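Local coordinates for putative hemin storage protein (Bordetella bronchiseptica, PDB 6AU1) that cleaves deacetylated poly-beta-1,6-N-acetylglucosamine, a biofilm polysaccharide, through the glycoside hydrolase domain that forms this chain, at residues L94-F99 with D161-D166; Y16-D21 with P69-L74; V44-F49 with R77-L82. All blocks are in the same frame, centred on the assembly; numbering follows the deposited sequence.

Contact 1. Residues L94-F99 with D161-D166. With EDO (1,2-ethanediol), chain G.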
loop_
_atom_site.group_PDB
_atom_site.type_symbol
_atom_site.label_atom_id
_atom_site.label_comp_id
_atom_site.label_asym_id
_atom_site.label_seq_id
_atom_site.Cartn_x
_atom_site.Cartn_y
_atom_site.Cartn_z
ATOM N N LEU A 94 -1.785 -3.411 -5.095
ATOM C CA LEU A 94 -1.734 -2.683 -6.365
ATOM C C LEU A 94 -1.677 -1.181 -6.085
ATOM O O LEU A 94 -2.217 -0.736 -5.086
ATOM C CB LEU A 94 -2.971 -3.033 -7.209
ATOM C CG LEU A 94 -2.991 -2.904 -8.732
ATOM C CD1 LEU A 94 -1.862 -3.715 -9.377
ATOM C CD2 LEU A 94 -4.363 -3.314 -9.275
ATOM N N PRO A 95 -1.040 -0.410 -6.974
ATOM C CA PRO A 95 -1.080 1.051 -6.827
ATOM C C PRO A 95 -2.497 1.579 -6.958
ATOM O O PRO A 95 -3.346 0.960 -7.591
ATOM C CB PRO A 95 -0.221 1.552 -7.996
ATOM C CG PRO A 95 0.638 0.376 -8.387
ATOM C CD PRO A 95 -0.256 -0.820 -8.149
ATOM N N VAL A 96 -2.742 2.735 -6.361
ATOM C CA VAL A 96 -4.002 3.421 -6.532
ATOM C C VAL A 96 -3.929 4.346 -7.751
ATOM O O VAL A 96 -4.906 4.491 -8.494
ATOM C CB VAL A 96 -4.353 4.230 -5.271
ATOM C CG1 VAL A 96 -5.712 4.932 -5.441
ATOM C CG2 VAL A 96 -4.364 3.310 -4.031
ATOM N N LEU A 97 -2.773 4.987 -7.930
ATOM C CA LEU A 97 -2.603 6.051 -8.927
ATOM C C LEU A 97 -1.439 5.851 -9.894
ATOM O O LEU A 97 -1.515 6.292 -11.050
ATOM C CB LEU A 97 -2.389 7.402 -8.231
ATOM C CG LEU A 97 -3.445 7.869 -7.237
ATOM C CD1 LEU A 97 -2.992 9.221 -6.698
ATOM C CD2 LEU A 97 -4.817 7.955 -7.902
ATOM N N THR A 98 -0.349 5.230 -9.433
ATOM C CA THR A 98 0.872 5.185 -10.255
ATOM C C THR A 98 0.839 4.065 -11.297
ATOM O O THR A 98 1.217 2.926 -11.013
ATOM C CB THR A 98 2.157 5.010 -9.408
ATOM O OG1 THR A 98 2.097 3.784 -8.658
ATOM C CG2 THR A 98 2.362 6.191 -8.462
ATOM N N PHE A 99 0.364 4.413 -12.485
ATOM C CA PHE A 99 0.420 3.540 -13.650
ATOM C C PHE A 99 0.973 4.344 -14.800
ATOM O O PHE A 99 0.332 5.294 -15.251
ATOM C CB PHE A 99 -0.965 2.986 -13.987
ATOM C CG PHE A 99 -1.568 2.191 -12.876
ATOM C CD1 PHE A 99 -1.267 0.836 -12.737
ATOM C CD2 PHE A 99 -2.412 2.797 -11.951
ATOM C CE1 PHE A 99 -1.816 0.094 -11.687
ATOM C CE2 PHE A 99 -2.964 2.066 -10.906
ATOM C CZ PHE A 99 -2.665 0.706 -10.776
ATOM N N ASP A 161 0.879 2.506 -0.893
ATOM C CA ASP A 161 1.187 3.806 -0.288
ATOM C C ASP A 161 1.441 4.912 -1.321
ATOM O O ASP A 161 1.826 6.020 -0.957
ATOM C CB ASP A 161 2.393 3.690 0.673
ATOM C CG ASP A 161 3.713 3.298 -0.016
ATOM O OD1 ASP A 161 3.854 3.413 -1.249
ATOM O OD2 ASP A 161 4.645 2.880 0.712
ATOM N N ASP A 162 1.188 4.637 -2.600
ATOM C CA ASP A 162 1.400 5.662 -3.624
ATOM C C ASP A 162 0.292 6.703 -3.591
ATOM O O ASP A 162 0.439 7.776 -4.165
ATOM C CB ASP A 162 1.471 5.051 -5.029
ATOM C CG ASP A 162 0.130 4.548 -5.501
ATOM O OD1 ASP A 162 -0.470 3.700 -4.804
ATOM O OD2 ASP A 162 -0.339 5.003 -6.560
ATOM N N ALA A 163 -0.809 6.365 -2.924
ATOM C CA ALA A 163 -1.976 7.233 -2.808
ATOM C C ALA A 163 -1.738 8.329 -1.756
ATOM O O ALA A 163 -2.221 8.266 -0.618
ATOM C CB ALA A 163 -3.211 6.404 -2.470
ATOM N N VAL A 164 -0.955 9.317 -2.158
ATOM C CA VAL A 164 -0.664 10.486 -1.334
ATOM C C VAL A 164 -0.849 11.723 -2.192
ATOM O O VAL A 164 -0.678 11.663 -3.405
ATOM C CB VAL A 164 0.784 10.486 -0.763
ATOM C CG1 VAL A 164 0.961 9.400 0.274
ATOM C CG2 VAL A 164 1.822 10.347 -1.890
ATOM N N LEU A 165 -1.199 12.833 -1.545
ATOM C CA LEU A 165 -1.221 14.153 -2.176
ATOM C C LEU A 165 -0.642 15.147 -1.180
ATOM O O LEU A 165 -0.985 15.090 0.002
ATOM C CB LEU A 165 -2.646 14.566 -2.552
ATOM C CG LEU A 165 -3.368 13.758 -3.632
ATOM C CD1 LEU A 165 -4.841 14.136 -3.675
ATOM C CD2 LEU A 165 -2.712 13.995 -5.002
ATOM N N ASP A 166 0.239 16.050 -1.612
ATOM C CA ASP A 166 0.737 17.016 -0.635
ATOM C C ASP A 166 -0.065 18.316 -0.695
ATOM O O ASP A 166 -1.094 18.374 -1.362
ATOM C CB ASP A 166 2.245 17.261 -0.795
ATOM C CG ASP A 166 2.621 17.970 -2.090
ATOM O OD1 ASP A 166 1.834 18.769 -2.622
ATOM O OD2 ASP A 166 3.754 17.739 -2.561
HETATM C C1 EDO G . 5.665 6.066 -2.376
HETATM O O1 EDO G . 4.699 5.149 -2.924
HETATM C C2 EDO G . 5.022 7.434 -2.169
HETATM O O2 EDO G . 4.076 7.366 -1.095
#
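The carboxylate of D162 meets the backbone of V96, L97 and T98, a worked example of one acidic side chain organising a bent loop through successive peptide N-H groups. CG of D162 stands between its own backbone N and carbonyl carbon (chi1 71°), which brings the carboxylate up to 94-99. D162 OD1 accepts from V96 N at 2.9 Å in a nearly straight bond (170°), and D162 OD2 accepts from L97 N at 2.8 Å; each oxygen uses its syn lone pair. A further bond reaches D162 OD2 from T98 N at 2.9 Å, nearly in line with the C-O bond. T98 adds its methyl, CG2, 3.7 Å from D162 CB. Beside this polar grip, V96 CG2 packs on A163 CB at 3.7 Å, and F212 of helix 195-223 touches both V96 and L97.

The other side is looser. D161 points its CB away from 94-99 and is partly exposed, and its partner is a 1,2-ethanediol, probably from the crystallisation liquor. Diol O1 donates to D161 OD1 at 2.6 Å and diol O2 to D161 O, while Y236 also bonds the molecule. Both loops follow parallel barrel strands, on the side where TIM-barrel enzymes carry their active sites. Three N-H bonds from successive residues thus orient the buried D162 carboxylate, whereas D161 offers oxygens to a small diol at the partly exposed side.

Contact 2. Residues Y16-D21 with P69-L74. With SO4 (sulfate ion), chain C.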
loop_
_atom_site.group_PDB
_atom_site.type_symbol
_atom_site.label_atom_id
_atom_site.label_comp_id
_atom_site.label_asym_id
_atom_site.label_seq_id
_atom_site.Cartn_x
_atom_site.Cartn_y
_atom_site.Cartn_z
ATOM N N TYR A 16 10.776 -10.218 -6.409
ATOM C CA TYR A 16 11.752 -11.166 -5.863
ATOM C C TYR A 16 11.591 -12.559 -6.477
ATOM O O TYR A 16 12.539 -13.350 -6.493
ATOM C CB TYR A 16 11.620 -11.302 -4.340
ATOM C CG TYR A 16 12.190 -10.195 -3.463
ATOM C CD1 TYR A 16 12.579 -8.960 -3.980
ATOM C CD2 TYR A 16 12.325 -10.399 -2.084
ATOM C CE1 TYR A 16 13.080 -7.962 -3.146
ATOM C CE2 TYR A 16 12.834 -9.405 -1.248
ATOM C CZ TYR A 16 13.203 -8.196 -1.780
ATOM O OH TYR A 16 13.704 -7.222 -0.936
ATOM N N ILE A 17 10.385 -12.862 -6.942
ATOM C CA ILE A 17 10.089 -14.167 -7.547
ATOM C C ILE A 17 10.508 -14.198 -9.013
ATOM O O ILE A 17 11.096 -15.184 -9.490
ATOM C CB ILE A 17 8.584 -14.501 -7.455
ATOM C CG1 ILE A 17 8.123 -14.483 -5.991
ATOM C CG2 ILE A 17 8.267 -15.837 -8.168
ATOM C CD1 ILE A 17 6.626 -14.661 -5.809
ATOM N N TYR A 18 10.177 -13.125 -9.731
ATOM C CA TYR A 18 10.437 -13.042 -11.173
ATOM C C TYR A 18 11.870 -13.402 -11.548
ATOM O O TYR A 18 12.814 -12.976 -10.883
ATOM C CB TYR A 18 10.136 -11.623 -11.699
ATOM C CG TYR A 18 10.541 -11.489 -13.153
ATOM C CD1 TYR A 18 9.757 -12.034 -14.154
ATOM C CD2 TYR A 18 11.735 -10.873 -13.516
ATOM C CE1 TYR A 18 10.130 -11.953 -15.489
ATOM C CE2 TYR A 18 12.118 -10.785 -14.853
ATOM C CZ TYR A 18 11.310 -11.326 -15.831
ATOM O OH TYR A 18 11.675 -11.253 -17.163
ATOM N N ASP A 19 12.028 -14.180 -12.617
ATOM C CA ASP A 19 13.343 -14.407 -13.210
ATOM C C ASP A 19 13.162 -14.702 -14.694
ATOM O O ASP A 19 12.226 -15.407 -15.080
ATOM C CB ASP A 19 14.085 -15.559 -12.511
ATOM C CG ASP A 19 15.579 -15.563 -12.812
ATOM O OD1 ASP A 19 15.969 -15.927 -13.938
ATOM O OD2 ASP A 19 16.370 -15.204 -11.919
ATOM N N PRO A 20 14.055 -14.162 -15.541
ATOM C CA PRO A 20 13.952 -14.453 -16.981
ATOM C C PRO A 20 14.069 -15.946 -17.276
ATOM O O PRO A 20 13.617 -16.412 -18.325
ATOM C CB PRO A 20 15.123 -13.670 -17.600
ATOM C CG PRO A 20 15.960 -13.183 -16.448
ATOM C CD PRO A 20 15.083 -13.152 -15.236
ATOM N N ASP A 21 14.686 -16.680 -16.354
ATOM C CA ASP A 21 14.761 -18.135 -16.434
ATOM C C ASP A 21 13.557 -18.700 -15.673
ATOM O O ASP A 21 13.510 -18.628 -14.449
ATOM C CB ASP A 21 16.101 -18.628 -15.857
ATOM C CG ASP A 21 16.182 -20.145 -15.711
ATOM O OD1 ASP A 21 15.245 -20.862 -16.121
ATOM O OD2 ASP A 21 17.218 -20.624 -15.193
ATOM N N PRO A 69 1.825 -3.214 -20.287
ATOM C CA PRO A 69 2.486 -4.482 -20.617
ATOM C C PRO A 69 2.641 -5.358 -19.385
ATOM O O PRO A 69 2.710 -4.882 -18.253
ATOM C CB PRO A 69 3.857 -4.051 -21.148
ATOM C CG PRO A 69 3.691 -2.636 -21.559
ATOM C CD PRO A 69 2.639 -2.047 -20.668
ATOM N N MET A 70 2.685 -6.657 -19.623
ATOM C CA MET A 70 2.861 -7.617 -18.558
ATOM C C MET A 70 4.336 -8.044 -18.520
ATOM O O MET A 70 4.892 -8.465 -19.547
ATOM C CB MET A 70 1.917 -8.804 -18.812
ATOM C CG MET A 70 1.832 -9.832 -17.737
ATOM S SD MET A 70 0.506 -11.026 -18.078
ATOM C CE MET A 70 0.828 -11.479 -19.765
ATOM N N ARG A 71 4.976 -7.911 -17.357
ATOM C CA ARG A 71 6.359 -8.353 -17.191
ATOM C C ARG A 71 6.432 -9.871 -17.166
ATOM O O ARG A 71 7.369 -10.478 -17.680
ATOM C CB ARG A 71 6.976 -7.791 -15.900
ATOM C CG ARG A 71 8.482 -8.049 -15.816
ATOM C CD ARG A 71 9.094 -7.454 -14.560
ATOM N NE ARG A 71 10.554 -7.451 -14.620
ATOM C CZ ARG A 71 11.348 -7.520 -13.555
ATOM N NH1 ARG A 71 10.820 -7.627 -12.334
ATOM N NH2 ARG A 71 12.665 -7.492 -13.710
ATOM N N ALA A 72 5.434 -10.467 -16.529
ATOM C CA ALA A 72 5.288 -11.920 -16.471
ATOM C C ALA A 72 3.869 -12.205 -16.043
ATOM O O ALA A 72 3.292 -11.438 -15.270
ATOM C CB ALA A 72 6.283 -12.545 -15.491
ATOM N N ASP A 73 3.297 -13.304 -16.526
ATOM C CA ASP A 73 1.964 -13.689 -16.074
ATOM C C ASP A 73 2.111 -14.491 -14.790
ATOM O O ASP A 73 2.164 -15.726 -14.820
ATOM C CB ASP A 73 1.236 -14.506 -17.150
ATOM C CG ASP A 73 -0.256 -14.599 -16.907
ATOM O OD1 ASP A 73 -0.721 -14.215 -15.811
ATOM O OD2 ASP A 73 -0.976 -15.070 -17.818
ATOM N N LEU A 74 2.179 -13.792 -13.658
ATOM C CA LEU A 74 2.715 -14.410 -12.456
ATOM C C LEU A 74 1.799 -14.280 -11.251
ATOM O O LEU A 74 1.804 -15.145 -10.378
ATOM C CB LEU A 74 4.087 -13.793 -12.140
ATOM C CG LEU A 74 4.947 -14.377 -11.025
ATOM C CD1 LEU A 74 5.177 -15.864 -11.237
ATOM C CD2 LEU A 74 6.288 -13.630 -10.991
HETATM S S SO4 C . 13.077 -8.031 -17.506
HETATM O O1 SO4 C . 11.626 -7.891 -17.389
HETATM O O2 SO4 C . 13.726 -7.433 -16.341
HETATM O O3 SO4 C . 13.526 -7.335 -18.718
HETATM O O4 SO4 C . 13.444 -9.441 -17.584
HETATM O O HOH W 1 9.631 -9.454 -18.969
#
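Y18 and R71 form a flat cation-pi stack that is completed by a sulfate ion, and the tyrosine can be followed outward atom by atom. Y18 CB lies 4.4 Å from L74 CD2, at the apolar foot of the contact, where I17 CG2 also approaches L74 CD2 at 4.1 Å. From there CG, near R71 NH1 and CZ, runs anti to the backbone N (chi1 174°), carrying the ring out under the R71 guanidinium, with A72 at its edge. On that edge Y18 CD1 meets A72 CB at 3.8 Å, and CE1 lies near both that methyl and R71 O. The other delta carbon, Y18 CD2, sits 3.4 Å from R71 CZ, over the centre of the guanidinium, whose plane is tilted by 30° from that of the ring. CE2 lies under R71 NH2 and, like CZ, nears sulfate O4. At the tip, Y18 OH donates to SO4 O4 at 2.6 Å.

The same anion holds the arginine, whose extended chain lets R71 NE donate to SO4 O1 at 3.0 Å while R71 NH2 donates to SO4 O2 at 2.8 Å, the latter nearly straight (175°). A water links Y18 OH, R71 O and sulfate O1. The sulfate, probably from the crystallisation liquor, would offset the guanidinium charge. Y62 bonds R71 NH1 from elsewhere in the long loop that holds 69-74. That loop runs from strand 43-47 to helix 75-86, for which L74 is the N-cap residue; the 16-21 segment leads from helix 14-17 to helix 22-39, whose Q25 touches Y18 and L74 and whose L32 touches I17.

Contact 3. Residues V44-F49 with R77-L82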
loop_
_atom_site.group_PDB
_atom_site.type_symbol
_atom_site.label_atom_id
_atom_site.label_comp_id
_atom_site.label_asym_id
_atom_site.label_seq_id
_atom_site.Cartn_x
_atom_site.Cartn_y
_atom_site.Cartn_z
ATOM N N VAL A 44 -1.111 -13.226 3.032
ATOM C CA VAL A 44 0.012 -12.653 2.292
ATOM C C VAL A 44 -0.487 -11.485 1.455
ATOM O O VAL A 44 -1.473 -11.611 0.722
ATOM C CB VAL A 44 0.699 -13.698 1.390
ATOM C CG1 VAL A 44 1.690 -13.020 0.411
ATOM C CG2 VAL A 44 1.392 -14.730 2.260
ATOM N N TYR A 45 0.182 -10.342 1.585
ATOM C CA TYR A 45 -0.101 -9.189 0.747
ATOM C C TYR A 45 0.805 -9.282 -0.474
ATOM O O TYR A 45 2.006 -9.073 -0.357
ATOM C CB TYR A 45 0.155 -7.879 1.498
ATOM C CG TYR A 45 -0.792 -7.599 2.652
ATOM C CD1 TYR A 45 -1.906 -8.395 2.890
ATOM C CD2 TYR A 45 -0.588 -6.495 3.474
ATOM C CE1 TYR A 45 -2.773 -8.113 3.953
ATOM C CE2 TYR A 45 -1.442 -6.205 4.521
ATOM C CZ TYR A 45 -2.533 -7.007 4.752
ATOM O OH TYR A 45 -3.378 -6.702 5.799
ATOM N N LEU A 46 0.233 -9.619 -1.625
ATOM C CA LEU A 46 1.033 -10.053 -2.761
ATOM C C LEU A 46 1.101 -8.986 -3.870
ATOM O O LEU A 46 0.083 -8.596 -4.435
ATOM C CB LEU A 46 0.463 -11.372 -3.309
ATOM C CG LEU A 46 1.315 -12.027 -4.396
ATOM C CD1 LEU A 46 2.658 -12.465 -3.806
ATOM C CD2 LEU A 46 0.564 -13.235 -4.972
ATOM N N GLN A 47 2.316 -8.529 -4.167
ATOM C CA GLN A 47 2.557 -7.524 -5.210
ATOM C C GLN A 47 1.984 -7.952 -6.559
ATOM O O GLN A 47 2.315 -9.033 -7.050
ATOM C CB GLN A 47 4.061 -7.293 -5.346
ATOM C CG GLN A 47 4.454 -6.007 -6.076
ATOM C CD GLN A 47 5.944 -5.964 -6.374
ATOM O OE1 GLN A 47 6.606 -6.997 -6.426
ATOM N NE2 GLN A 47 6.475 -4.764 -6.598
ATOM N N ALA A 48 1.146 -7.110 -7.169
ATOM C CA ALA A 48 0.559 -7.458 -8.465
ATOM C C ALA A 48 1.162 -6.626 -9.598
ATOM O O ALA A 48 0.845 -6.839 -10.776
ATOM C CB ALA A 48 -0.970 -7.278 -8.419
ATOM N N PHE A 49 2.029 -5.685 -9.217
ATOM C CA PHE A 49 2.689 -4.750 -10.144
ATOM C C PHE A 49 4.208 -4.932 -10.086
ATOM O O PHE A 49 4.728 -5.492 -9.121
ATOM C CB PHE A 49 2.313 -3.300 -9.787
ATOM C CG PHE A 49 2.787 -2.868 -8.419
ATOM C CD1 PHE A 49 2.095 -3.253 -7.274
ATOM C CD2 PHE A 49 3.926 -2.080 -8.280
ATOM C CE1 PHE A 49 2.519 -2.854 -6.005
ATOM C CE2 PHE A 49 4.366 -1.683 -7.025
ATOM C CZ PHE A 49 3.659 -2.071 -5.877
ATOM N N ARG A 77 -0.798 -17.257 -10.619
ATOM C CA ARG A 77 -0.296 -18.574 -10.225
ATOM C C ARG A 77 0.345 -18.548 -8.827
ATOM O O ARG A 77 0.238 -19.517 -8.087
ATOM C CB ARG A 77 0.670 -19.124 -11.277
ATOM C CG ARG A 77 2.027 -18.464 -11.326
ATOM C CD ARG A 77 2.590 -18.512 -12.760
ATOM N NE ARG A 77 2.396 -19.804 -13.435
ATOM C CZ ARG A 77 3.282 -20.799 -13.449
ATOM N NH1 ARG A 77 4.436 -20.675 -12.806
ATOM N NH2 ARG A 77 3.014 -21.923 -14.110
ATOM N N VAL A 78 0.944 -17.427 -8.440
ATOM C CA VAL A 78 1.504 -17.324 -7.093
ATOM C C VAL A 78 0.371 -17.234 -6.080
ATOM O O VAL A 78 0.428 -17.859 -5.018
ATOM C CB VAL A 78 2.449 -16.128 -6.964
ATOM C CG1 VAL A 78 2.958 -15.981 -5.532
ATOM C CG2 VAL A 78 3.623 -16.304 -7.948
ATOM N N ALA A 79 -0.676 -16.493 -6.423
ATOM C CA ALA A 79 -1.841 -16.403 -5.544
ATOM C C ALA A 79 -2.475 -17.781 -5.349
ATOM O O ALA A 79 -2.780 -18.176 -4.221
ATOM C CB ALA A 79 -2.862 -15.420 -6.108
ATOM N N TRP A 80 -2.663 -18.528 -6.437
ATOM C CA TRP A 80 -3.274 -19.853 -6.293
ATOM C C TRP A 80 -2.399 -20.793 -5.458
ATOM O O TRP A 80 -2.907 -21.577 -4.649
ATOM C CB TRP A 80 -3.555 -20.491 -7.671
ATOM C CG TRP A 80 -4.915 -20.145 -8.241
ATOM C CD1 TRP A 80 -5.180 -19.565 -9.458
ATOM C CD2 TRP A 80 -6.186 -20.335 -7.604
ATOM N NE1 TRP A 80 -6.542 -19.406 -9.619
ATOM C CE2 TRP A 80 -7.178 -19.866 -8.495
ATOM C CE3 TRP A 80 -6.584 -20.872 -6.373
ATOM C CZ2 TRP A 80 -8.537 -19.913 -8.188
ATOM C CZ3 TRP A 80 -7.931 -20.912 -6.072
ATOM C CH2 TRP A 80 -8.891 -20.438 -6.977
ATOM N N GLN A 81 -1.084 -20.731 -5.649
ATOM C CA GLN A 81 -0.218 -21.653 -4.921
ATOM C C GLN A 81 -0.147 -21.291 -3.447
ATOM O O GLN A 81 -0.118 -22.182 -2.602
ATOM C CB GLN A 81 1.181 -21.696 -5.524
ATOM C CG GLN A 81 1.195 -22.326 -6.906
ATOM C CD GLN A 81 2.482 -23.056 -7.213
ATOM O OE1 GLN A 81 3.207 -23.472 -6.309
ATOM N NE2 GLN A 81 2.775 -23.219 -8.498
ATOM N N LEU A 82 -0.100 -19.992 -3.141
ATOM C CA LEU A 82 -0.189 -19.558 -1.747
ATOM C C LEU A 82 -1.482 -20.049 -1.096
ATOM O O LEU A 82 -1.457 -20.589 0.018
ATOM C CB LEU A 82 -0.096 -18.033 -1.651
ATOM C CG LEU A 82 1.321 -17.477 -1.780
ATOM C CD1 LEU A 82 1.264 -15.963 -1.888
ATOM C CD2 LEU A 82 2.181 -17.892 -0.583
#
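V44 and L46 meet V78, A79 and L82 chiefly through aliphatic side chains, and the flat groups of the two segments lie around this interface instead of in it. The F49 ring has Q47 CG over one face, offset toward the rim, with W93 meeting it edge-to-face and H160 at about 45°. Y45, whose CB points away from the helix, brings its ring against Y91 at a similar angle, while the exposed W80 of the helix stacks its ring with H153.

Within the interface itself, L46 carries most of the packing. Its CG is anti to the backbone N (chi1 -173°), which sends the branched end across to the helix. There L46 CD2 touches V78 CG1 at 3.7 Å and lies 3.8 Å from A79 N, so that the methyl rests directly on the helix backbone; A79 CB is a little farther, 4.2 Å from L46 CD2. CD1 of L46 also faces V78 CG1, at 3.9 Å. Strand 43-47 and helix 75-86 belong to a beta-alpha-beta crossover of the TIM barrel, continued by the parallel strand 89-94. The helix covers the outside of the strand and runs back along it: the axes of 44-47 and 77-82 approach to 10.0 Å, with 164° between their directions. One turn beyond V78, L82 meets the strand side chains with CD1, which lies 3.8 Å from V44 CG1 and 4.2 Å from L46 CD2. The V44 and L82 side chains cross at about a right angle, and M36 of helix 22-39 packs against both.

How the contacts relate
All three contacts belong to one TIM-barrel domain, in which eight parallel strands close into a ring. Along the chain, contacts 2 and 3 interleave, their segments alternating, and both are complete before contact 1 opens. Contacts 2 and 3 have centres about 12 Å apart and touch where I17 CD1 packs on V78 CG1 at 3.9 Å. Contact 1 lies about 20 Å from contact 3, centre to centre, yet joins it through P95 CD and F49 CD1, 3.5 Å apart. Contacts 1 and 2, with centres about 22 Å and nearest atoms about 9 Å apart, do not touch. Contact 3 thus packs a helix on the barrel wall, whereas contacts 1 and 2 join connections that follow the strands, where such hydrolases usually bind substrate.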